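Side-chain contacts in erythrocyte membrane protein 1 (Plasmodium falciparum, PDB 6S8T), which probably helps infected red cells adhere to host-cell surface receptors, this chain being a single DBLbeta domain of the ICAM-1-binding type: residues Ala37-Asp42 with Lys246-Asp251; Ser121-Leu126 with Gln146-Met151; His139-Asp144 with Gly209-Ile214; Tyr184-Leu189 with His258-Ala263. All coordinates share one frame; numbering follows the deposited sequence. Where two conformers were deposited one is given.

Contact 1: residues Ala37-Asp42 with Lys246-Asp251; sequences AKLRAD and KQLRED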
# COMPACT_ATOMS: atom_id res chain seq x y z
N ALA A 37 24.06 9.24 -11.49
CA ALA A 37 24.32 10.68 -11.54
C ALA A 37 23.67 11.34 -12.74
O ALA A 37 23.24 12.49 -12.66
CB ALA A 37 25.83 10.93 -11.54
N LYS A 38 23.59 10.63 -13.87
CA LYS A 38 22.96 11.18 -15.06
C LYS A 38 21.44 11.18 -14.99
O LYS A 38 20.79 11.73 -15.88
CB LYS A 38 23.40 10.40 -16.30
CG LYS A 38 24.88 10.55 -16.64
CD LYS A 38 25.21 9.87 -17.97
CE LYS A 38 26.67 10.05 -18.33
NZ LYS A 38 26.99 9.48 -19.67
N LEU A 39 20.86 10.58 -13.95
CA LEU A 39 19.41 10.47 -13.83
C LEU A 39 18.82 11.42 -12.79
O LEU A 39 17.61 11.41 -12.58
CB LEU A 39 19.02 9.03 -13.50
CG LEU A 39 19.35 8.00 -14.59
CD1 LEU A 39 19.23 6.58 -14.07
CD2 LEU A 39 18.45 8.19 -15.81
N ARG A 40 19.65 12.24 -12.14
CA ARG A 40 19.15 13.26 -11.22
C ARG A 40 18.39 14.31 -12.01
O ARG A 40 18.95 14.95 -12.92
CB ARG A 40 20.31 13.89 -10.45
CG ARG A 40 20.97 12.94 -9.45
CD ARG A 40 22.15 13.59 -8.73
NE ARG A 40 23.33 13.68 -9.58
CZ ARG A 40 23.72 14.79 -10.21
NH1 ARG A 40 23.01 15.91 -10.09
NH2 ARG A 40 24.81 14.78 -10.96
N ALA A 41 17.11 14.50 -11.68
CA ALA A 41 16.21 15.33 -12.47
C ALA A 41 15.81 16.59 -11.72
O ALA A 41 15.99 16.70 -10.50
CB ALA A 41 14.96 14.54 -12.87
N ASP A 42 15.26 17.54 -12.47
CA ASP A 42 14.76 18.80 -11.92
C ASP A 42 13.53 19.19 -12.71
O ASP A 42 13.61 19.40 -13.93
CB ASP A 42 15.82 19.90 -11.98
CG ASP A 42 15.31 21.24 -11.47
OD1 ASP A 42 14.25 21.28 -10.82
OD2 ASP A 42 15.98 22.26 -11.74
N LYS A 246 13.92 -2.54 -16.63
CA LYS A 246 13.84 -2.72 -15.18
C LYS A 246 14.91 -1.92 -14.45
O LYS A 246 14.62 -1.18 -13.51
CB LYS A 246 13.94 -4.20 -14.83
CG LYS A 246 14.18 -4.47 -13.35
CD LYS A 246 14.90 -5.79 -13.11
CE LYS A 246 13.95 -6.98 -13.24
NZ LYS A 246 13.02 -7.06 -12.08
N GLN A 247 16.17 -2.08 -14.88
CA GLN A 247 17.28 -1.44 -14.16
C GLN A 247 17.26 0.07 -14.33
O GLN A 247 17.49 0.81 -13.37
CB GLN A 247 18.61 -2.02 -14.64
CG GLN A 247 18.79 -3.51 -14.34
CD GLN A 247 20.15 -4.04 -14.77
OE1 GLN A 247 20.83 -4.72 -14.00
NE2 GLN A 247 20.55 -3.74 -16.00
N LEU A 248 17.00 0.55 -15.55
CA LEU A 248 16.95 1.99 -15.79
C LEU A 248 15.86 2.66 -14.97
O LEU A 248 16.02 3.80 -14.52
CB LEU A 248 16.75 2.27 -17.27
CG LEU A 248 16.81 3.74 -17.72
CD1 LEU A 248 18.22 4.29 -17.52
CD2 LEU A 248 16.38 3.88 -19.17
N ARG A 249 14.73 1.97 -14.75
CA ARG A 249 13.65 2.55 -13.97
C ARG A 249 13.92 2.47 -12.47
O ARG A 249 13.50 3.36 -11.72
CB ARG A 249 12.34 1.85 -14.32
CG ARG A 249 11.93 2.05 -15.77
CD ARG A 249 10.90 1.02 -16.22
NE ARG A 249 9.59 1.25 -15.63
CZ ARG A 249 8.49 0.60 -16.00
NH1 ARG A 249 8.55 -0.32 -16.96
NH2 ARG A 249 7.32 0.86 -15.42
N GLU A 250 14.62 1.42 -12.01
CA GLU A 250 15.05 1.36 -10.62
C GLU A 250 16.03 2.49 -10.30
O GLU A 250 15.94 3.11 -9.23
CB GLU A 250 15.69 0.00 -10.31
CG GLU A 250 14.71 -1.16 -10.19
CD GLU A 250 15.39 -2.52 -10.12
OE1 GLU A 250 16.62 -2.60 -10.33
OE2 GLU A 250 14.69 -3.52 -9.86
N ASP A 251 16.97 2.76 -11.21
CA ASP A 251 17.97 3.79 -10.96
C ASP A 251 17.35 5.18 -11.00
O ASP A 251 17.71 6.04 -10.18
CB ASP A 251 19.10 3.67 -11.99
CG ASP A 251 19.90 2.38 -11.83
OD1 ASP A 251 19.63 1.60 -10.89
OD2 ASP A 251 20.81 2.15 -12.66
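At Leu-39 the loop after helix 16-32 passes the opening turns of helix 246-268, coming closest at Asp-251, where the two CA atoms stand 7.4 Å apart. The contact is small and rests on the two methyls of Leu-39. Leu-39 has its CG beside the backbone N and anti to the carbonyl carbon (chi1 -64°), which carries CD1 across the gap to 3.6 Å from CB of Asp-251. The same methyl lies 3.9 Å from the backbone C of Asp-251 and, one turn back along the helix, 4.3 Å from CD1 of Leu-248. CD2 of Leu-39 is equally 4.3 Å from CD1 of Leu-248. The fork of a leucine suits this place: CD1 covers the methylene of Asp-251, both methyls meet the tip of Leu-248, and Ile-138 and Tyr-235 add cover. Asp-251 shows the loop leucine its apolar CB, while its carboxylate is engaged elsewhere: OD1 pairs with Arg-34 and OD2 is hydrogen-bonded to the hydroxyl of Tyr-235. The loop is pinned by Asn-256, whose amide bonds to O of Leu-39 and N of Ala-41. Between the segments the touch is chiefly apolar, and the arginine and tyrosine probably keep the buried aspartate charged.

Contact 2: residues Ser121-Leu126 with Gln146-Met151; sequences SNLENL and QLAAKM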
# COMPACT_ATOMS: atom_id res chain seq x y z
N SER A 121 -4.30 10.20 -12.76
CA SER A 121 -4.96 10.40 -14.05
C SER A 121 -4.08 11.16 -15.03
O SER A 121 -4.14 10.91 -16.24
CB SER A 121 -6.28 11.13 -13.84
OG SER A 121 -6.98 11.28 -15.06
N ASN A 122 -3.25 12.09 -14.55
CA ASN A 122 -2.33 12.78 -15.44
C ASN A 122 -1.32 11.81 -16.04
O ASN A 122 -0.96 11.92 -17.22
CB ASN A 122 -1.61 13.91 -14.70
CG ASN A 122 -0.76 13.40 -13.54
OD1 ASN A 122 -1.19 12.54 -12.78
ND2 ASN A 122 0.45 13.94 -13.41
N LEU A 123 -0.86 10.83 -15.25
CA LEU A 123 0.09 9.85 -15.76
C LEU A 123 -0.57 8.88 -16.73
O LEU A 123 0.08 8.38 -17.65
CB LEU A 123 0.73 9.09 -14.60
CG LEU A 123 1.58 9.92 -13.63
CD1 LEU A 123 2.00 9.06 -12.44
CD2 LEU A 123 2.80 10.49 -14.34
N GLU A 124 -1.87 8.60 -16.54
CA GLU A 124 -2.57 7.68 -17.42
C GLU A 124 -2.82 8.26 -18.80
O GLU A 124 -2.98 7.50 -19.76
CB GLU A 124 -3.90 7.27 -16.78
CG GLU A 124 -3.76 6.45 -15.49
CD GLU A 124 -5.05 6.43 -14.67
OE1 GLU A 124 -4.99 6.75 -13.47
OE2 GLU A 124 -6.11 6.09 -15.24
N ASN A 125 -2.86 9.59 -18.93
CA ASN A 125 -3.18 10.26 -20.18
C ASN A 125 -2.03 11.14 -20.65
O ASN A 125 -2.22 12.28 -21.08
CB ASN A 125 -4.46 11.08 -20.05
CG ASN A 125 -5.66 10.23 -19.68
OD1 ASN A 125 -6.27 9.59 -20.54
ND2 ASN A 125 -6.01 10.23 -18.40
N LEU A 126 -0.81 10.62 -20.57
CA LEU A 126 0.36 11.37 -21.02
C LEU A 126 0.41 11.42 -22.55
O LEU A 126 -0.04 10.51 -23.24
CB LEU A 126 1.65 10.74 -20.48
CG LEU A 126 2.02 10.98 -19.02
CD1 LEU A 126 3.32 10.27 -18.69
CD2 LEU A 126 2.14 12.47 -18.73
N GLN A 146 5.81 14.45 -9.58
CA GLN A 146 5.66 15.31 -8.41
C GLN A 146 4.26 15.92 -8.34
O GLN A 146 3.74 16.12 -7.24
CB GLN A 146 6.72 16.41 -8.43
CG GLN A 146 8.12 15.93 -8.10
CD GLN A 146 9.14 17.05 -8.09
OE1 GLN A 146 9.35 17.73 -9.10
NE2 GLN A 146 9.76 17.27 -6.94
N LEU A 147 3.65 16.21 -9.49
CA LEU A 147 2.28 16.72 -9.48
C LEU A 147 1.31 15.66 -8.96
O LEU A 147 0.42 15.96 -8.15
CB LEU A 147 1.87 17.18 -10.88
CG LEU A 147 0.43 17.67 -11.01
CD1 LEU A 147 0.23 18.98 -10.25
CD2 LEU A 147 0.04 17.84 -12.47
N ALA A 148 1.47 14.41 -9.41
CA ALA A 148 0.60 13.34 -8.93
C ALA A 148 0.81 13.08 -7.44
O ALA A 148 -0.16 12.87 -6.71
CB ALA A 148 0.84 12.07 -9.74
N ALA A 149 2.06 13.12 -6.98
CA ALA A 149 2.34 12.85 -5.57
C ALA A 149 1.74 13.93 -4.67
O ALA A 149 1.21 13.61 -3.60
CB ALA A 149 3.85 12.76 -5.35
N LYS A 150 1.80 15.19 -5.09
CA LYS A 150 1.28 16.27 -4.26
C LYS A 150 -0.25 16.26 -4.22
O LYS A 150 -0.85 16.39 -3.15
CB LYS A 150 1.78 17.63 -4.76
CG LYS A 150 1.07 18.82 -4.12
CD LYS A 150 1.64 20.14 -4.59
CE LYS A 150 0.82 21.31 -4.08
NZ LYS A 150 -0.59 21.27 -4.59
N MET A 151 -0.89 16.09 -5.38
CA MET A 151 -2.35 16.09 -5.41
C MET A 151 -2.93 14.84 -4.76
O MET A 151 -4.01 14.90 -4.16
CB MET A 151 -2.85 16.21 -6.85
CG MET A 151 -2.48 17.53 -7.53
SD MET A 151 -3.25 17.76 -9.14
CE MET A 151 -4.97 17.89 -8.69
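The short helix 121-124, which begins just after Cys-119, the partner of Cys-80 in a disulfide, leans against the long helix 137-163 through Asn-122 and Ala-148, whose CA atoms are 7.2 Å apart. Asn-122 carries most of the contact. Its CG takes the crowded position between the backbone N and the carbonyl carbon (chi1 62°), and the amide extends toward the long helix. OD1 lies 3.7 Å from CB of Ala-148 and has no polar partner anywhere in the model, a cost of placing this amide against a methyl. ND2 is better served, for although it packs 4.0 Å from CD2 of Leu-147 it donates to OD1 of Asp-144, one turn earlier on the long helix, a bond that probably decides which way round the amide lies. Alanine suits its place, since a lone methyl lets the short helix come close. Leu-123 adds its CD1, 4.2 Å from CB of Ala-148, and also touches Leu-207. Where the short helix ends, ND2 of Asn-125 binds O of Ser-121 at 2.9 Å with an N-H...O angle of 151°, holding a carbonyl that backbone N atoms reach only weakly. Short helices and loops laid against long helices, with disulfides nearby, are characteristic of the Duffy-binding-like fold.

Contact 3: residues His139-Asp144 with Gly209-Ile214; sequences HSLLGD and GHLQII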
# COMPACT_ATOMS: atom_id res chain seq x y z
N HIS A 139 13.66 15.27 -17.07
CA HIS A 139 13.11 16.34 -16.25
C HIS A 139 11.61 16.50 -16.39
O HIS A 139 10.93 16.85 -15.42
CB HIS A 139 13.80 17.66 -16.60
CG HIS A 139 15.30 17.59 -16.58
ND1 HIS A 139 16.02 17.62 -15.41
CD2 HIS A 139 16.20 17.48 -17.58
CE1 HIS A 139 17.31 17.53 -15.69
NE2 HIS A 139 17.45 17.45 -17.00
N SER A 140 11.06 16.24 -17.58
CA SER A 140 9.62 16.37 -17.77
C SER A 140 8.85 15.28 -17.02
O SER A 140 7.73 15.52 -16.55
CB SER A 140 9.27 16.33 -19.26
OG SER A 140 9.87 17.42 -19.95
N LEU A 141 9.43 14.08 -16.90
CA LEU A 141 8.75 13.01 -16.18
C LEU A 141 8.65 13.31 -14.70
O LEU A 141 7.63 13.01 -14.07
CB LEU A 141 9.47 11.68 -16.41
CG LEU A 141 8.90 10.47 -15.65
CD1 LEU A 141 7.46 10.21 -16.09
CD2 LEU A 141 9.75 9.23 -15.86
N LEU A 142 9.69 13.92 -14.12
CA LEU A 142 9.67 14.23 -12.69
C LEU A 142 8.56 15.23 -12.36
O LEU A 142 7.94 15.14 -11.30
CB LEU A 142 11.03 14.78 -12.25
CG LEU A 142 11.13 15.25 -10.80
CD1 LEU A 142 10.85 14.10 -9.85
CD2 LEU A 142 12.48 15.88 -10.51
N GLY A 143 8.30 16.17 -13.27
CA GLY A 143 7.24 17.14 -13.02
C GLY A 143 5.88 16.50 -12.85
O GLY A 143 5.13 16.84 -11.93
N ASP A 144 5.55 15.55 -13.73
CA ASP A 144 4.25 14.89 -13.64
C ASP A 144 4.19 13.92 -12.46
O ASP A 144 3.11 13.71 -11.89
CB ASP A 144 3.93 14.18 -14.95
CG ASP A 144 3.05 15.02 -15.87
OD1 ASP A 144 2.01 15.54 -15.40
OD2 ASP A 144 3.40 15.17 -17.06
N GLY A 209 2.19 1.48 -20.54
CA GLY A 209 2.64 1.62 -21.92
C GLY A 209 3.33 2.95 -22.17
O GLY A 209 4.29 3.02 -22.94
N HIS A 210 2.85 4.01 -21.53
CA HIS A 210 3.49 5.31 -21.66
C HIS A 210 4.89 5.30 -21.07
O HIS A 210 5.82 5.88 -21.65
CB HIS A 210 2.64 6.39 -21.00
CG HIS A 210 1.30 6.59 -21.63
ND1 HIS A 210 1.02 6.21 -22.93
CD2 HIS A 210 0.16 7.13 -21.14
CE1 HIS A 210 -0.23 6.51 -23.21
NE2 HIS A 210 -0.78 7.07 -22.15
N LEU A 211 5.07 4.64 -19.92
CA LEU A 211 6.38 4.62 -19.27
C LEU A 211 7.39 3.81 -20.09
O LEU A 211 8.58 4.16 -20.12
CB LEU A 211 6.25 4.05 -17.86
CG LEU A 211 5.38 4.83 -16.88
CD1 LEU A 211 5.36 4.16 -15.52
CD2 LEU A 211 5.86 6.27 -16.77
N GLN A 212 6.95 2.74 -20.74
CA GLN A 212 7.86 1.95 -21.55
C GLN A 212 8.39 2.74 -22.74
O GLN A 212 9.54 2.54 -23.16
CB GLN A 212 7.18 0.67 -22.02
CG GLN A 212 6.81 -0.26 -20.88
CD GLN A 212 5.93 -1.40 -21.33
OE1 GLN A 212 5.48 -2.21 -20.51
NE2 GLN A 212 5.66 -1.48 -22.63
N ILE A 213 7.58 3.64 -23.30
CA ILE A 213 8.06 4.48 -24.40
C ILE A 213 8.96 5.59 -23.87
O ILE A 213 9.99 5.90 -24.48
CB ILE A 213 6.87 5.04 -25.20
CG1 ILE A 213 6.10 3.90 -25.87
CG2 ILE A 213 7.35 6.04 -26.24
CD1 ILE A 213 4.90 4.37 -26.66
N ILE A 214 8.60 6.19 -22.74
CA ILE A 214 9.39 7.29 -22.19
C ILE A 214 10.79 6.80 -21.82
O ILE A 214 11.80 7.40 -22.20
CB ILE A 214 8.67 7.92 -20.98
CG1 ILE A 214 7.37 8.59 -21.42
CG2 ILE A 214 9.58 8.93 -20.29
CD1 ILE A 214 6.51 9.06 -20.28
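Leu-141, on helix 137-163, faces Leu-211 and Ile-214 on helix 202-221, and its path from the backbone explains the whole contact. Its CB heads for the partner helix; the CA atoms of Leu-141 and Ile-214 are 8.3 Å apart, a spacing that needs side chains on both sides to fill it. CB of Leu-141 stays 4.8 Å from CG2 of Ile-214. CG comes no nearer to that methyl, so the two carbons bring the branch forward more than they touch. CG stands opposite the backbone N (chi1 178°), and the fork beyond it gives two methyls that share Ile-214, while CD1 alone of the two also reaches Leu-211. CD1 turns to Leu-211, whose CD2 is 4.3 Å away, and also lies 4.4 Å from CD1 of Ile-214, so that it nestles between two residues less than a turn apart. CD2 takes the other direction and meets CG2 of Ile-214 at 4.4 Å. Leu-211 starts out askew to the contact, yet its CD2 reaches in; Ile-214 points its branched CB directly at Leu-141 and offers methyls from both arms. Leucine fits because its late fork can straddle neighbours, isoleucine because branching at CB broadens it close to the backbone. Trp-252 packs on Leu-141, Arg-249 on Leu-211 and Val-131 on Ile-214, which continues the packing to helices 246-268 and 128-132. Across the two segments the contact is purely aliphatic, so it should owe its stability to the exclusion of water and to dispersion rather than to any directional bond.

Contact 4: residues Tyr184-Leu189 with His258-Ala263; sequences YSFADL and HQVWRA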
# COMPACT_ATOMS: atom_id res chain seq x y z
N TYR A 184 2.06 4.90 2.30
CA TYR A 184 1.65 3.84 1.39
C TYR A 184 1.52 4.34 -0.04
O TYR A 184 1.86 3.63 -0.99
CB TYR A 184 0.32 3.23 1.85
CG TYR A 184 0.38 2.48 3.16
CD1 TYR A 184 1.48 1.70 3.49
CD2 TYR A 184 -0.68 2.53 4.07
CE1 TYR A 184 1.54 1.00 4.69
CE2 TYR A 184 -0.64 1.84 5.27
CZ TYR A 184 0.48 1.08 5.57
OH TYR A 184 0.53 0.38 6.76
N SER A 185 1.01 5.57 -0.22
CA SER A 185 0.86 6.12 -1.57
C SER A 185 2.21 6.44 -2.19
O SER A 185 2.41 6.25 -3.40
CB SER A 185 -0.02 7.37 -1.53
OG SER A 185 0.10 8.10 -2.74
N PHE A 186 3.15 6.94 -1.38
CA PHE A 186 4.51 7.17 -1.87
C PHE A 186 5.15 5.86 -2.32
O PHE A 186 5.87 5.81 -3.33
CB PHE A 186 5.35 7.84 -0.78
CG PHE A 186 6.84 7.81 -1.02
CD1 PHE A 186 7.43 8.66 -1.94
CD2 PHE A 186 7.65 6.93 -0.31
CE1 PHE A 186 8.81 8.64 -2.15
CE2 PHE A 186 9.02 6.90 -0.52
CZ PHE A 186 9.60 7.76 -1.44
N ALA A 187 4.89 4.77 -1.59
CA ALA A 187 5.48 3.48 -1.96
C ALA A 187 4.82 2.89 -3.19
O ALA A 187 5.49 2.32 -4.06
CB ALA A 187 5.40 2.52 -0.78
N ASP A 188 3.49 3.02 -3.29
CA ASP A 188 2.77 2.54 -4.48
C ASP A 188 3.24 3.27 -5.73
O ASP A 188 3.38 2.65 -6.80
CB ASP A 188 1.26 2.72 -4.29
CG ASP A 188 0.66 1.67 -3.37
OD1 ASP A 188 1.36 0.69 -3.01
OD2 ASP A 188 -0.53 1.82 -3.01
N LEU A 189 3.47 4.58 -5.64
CA LEU A 189 3.88 5.35 -6.81
C LEU A 189 5.26 4.92 -7.29
O LEU A 189 5.51 4.85 -8.50
CB LEU A 189 3.85 6.85 -6.49
CG LEU A 189 4.11 7.84 -7.63
CD1 LEU A 189 3.19 7.57 -8.82
CD2 LEU A 189 3.94 9.27 -7.14
N HIS A 258 13.60 11.17 -3.39
CA HIS A 258 13.47 12.15 -2.32
C HIS A 258 12.69 13.37 -2.77
O HIS A 258 11.87 13.90 -2.02
CB HIS A 258 14.83 12.57 -1.78
CG HIS A 258 14.73 13.68 -0.78
ND1 HIS A 258 14.24 13.49 0.49
CD2 HIS A 258 15.00 15.00 -0.89
CE1 HIS A 258 14.24 14.65 1.13
NE2 HIS A 258 14.70 15.58 0.31
N GLN A 259 12.95 13.86 -3.99
CA GLN A 259 12.19 15.00 -4.50
C GLN A 259 10.72 14.66 -4.65
O GLN A 259 9.86 15.55 -4.57
CB GLN A 259 12.76 15.46 -5.84
CG GLN A 259 14.14 16.09 -5.75
CD GLN A 259 14.68 16.50 -7.10
OE1 GLN A 259 15.29 15.69 -7.80
NE2 GLN A 259 14.47 17.76 -7.48
N VAL A 260 10.40 13.38 -4.86
CA VAL A 260 9.00 12.97 -4.91
C VAL A 260 8.37 13.08 -3.53
O VAL A 260 7.27 13.62 -3.38
CB VAL A 260 8.89 11.54 -5.49
CG1 VAL A 260 7.47 11.03 -5.36
CG2 VAL A 260 9.35 11.53 -6.94
N TRP A 261 9.07 12.60 -2.50
CA TRP A 261 8.57 12.71 -1.13
C TRP A 261 8.48 14.16 -0.68
O TRP A 261 7.62 14.49 0.15
CB TRP A 261 9.44 11.90 -0.18
CG TRP A 261 9.02 12.00 1.26
CD1 TRP A 261 9.69 12.63 2.27
CD2 TRP A 261 7.82 11.48 1.84
NE1 TRP A 261 8.99 12.51 3.45
CE2 TRP A 261 7.84 11.81 3.21
CE3 TRP A 261 6.74 10.75 1.34
CZ2 TRP A 261 6.81 11.45 4.08
CZ3 TRP A 261 5.72 10.39 2.20
CH2 TRP A 261 5.76 10.74 3.56
N ARG A 262 9.36 15.03 -1.18
CA ARG A 262 9.27 16.45 -0.84
C ARG A 262 7.96 17.05 -1.34
O ARG A 262 7.39 17.93 -0.69
CB ARG A 262 10.46 17.20 -1.42
CG ARG A 262 11.66 17.28 -0.50
CD ARG A 262 12.83 18.00 -1.16
NE ARG A 262 12.40 19.23 -1.83
CZ ARG A 262 12.33 20.42 -1.24
NH1 ARG A 262 12.65 20.55 0.04
NH2 ARG A 262 11.93 21.48 -1.93
N ALA A 263 7.48 16.60 -2.50
CA ALA A 263 6.21 17.09 -3.02
C ALA A 263 5.05 16.70 -2.12
O ALA A 263 4.07 17.45 -2.00
CB ALA A 263 5.99 16.58 -4.44
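Phe-186 of helix 172-194 fits into the notch that Val-260 and Trp-261 make on helix 246-268, where the two segments run roughly antiparallel (142° between their directions) with axes 10.8 Å apart at closest approach. The ring is the main bump. Trp-261 brings the edge of its six-membered ring over one face of it, with CE3 3.8 Å from CG of Phe-186 and the centroids 5.3 Å apart; the planes stand at 67°, an edge-to-face pair. Farther round, CE1 of Phe-186 rests 3.9 Å from CB of Trp-261, so the phenyl is lodged against the root of the indole as well as its rim. Val-260 is the answering bump: its CG1 slots between CD1 of Phe-186, 4.2 Å away at the ring edge, and CD2 of Leu-189, 4.3 Å away. With CG anti to the backbone N (chi1 165°), the phenyl extends forward into the notch. A flat ring suits the place, offering one face to the indole and its edge to the valine, and a compact valine fills the smaller dip beside it. The indole is also tethered, because its NE1 donates to O of Tyr-280. Tryptophan therefore satisfies its polar atom elsewhere and gives this buried contact aromatic and dispersion attraction alone.

In the fold
Along the chain the segments interleave: contact 1 opens at 37-42 and encloses contacts 2 and 3, while contact 4 crosses both contact 1 and contact 3. Helix 137-163 is common to contacts 2 and 3, whose centres lie about 10 Å apart; helix 246-268 serves contacts 1 and 4, about 15 Å apart. The two helices are joined directly where NE2 of Gln-146 bonds to the backbone O of Gln-259, and contact 1 meets contact 3 where N of Asp-42 bonds to ND1 of His-139. With centres 10 to 19 Å apart, the four contacts are linked into one packed region, contacts 1 and 2 only through the others, tying sequence-distant helices and loops into the Duffy-binding-like domain.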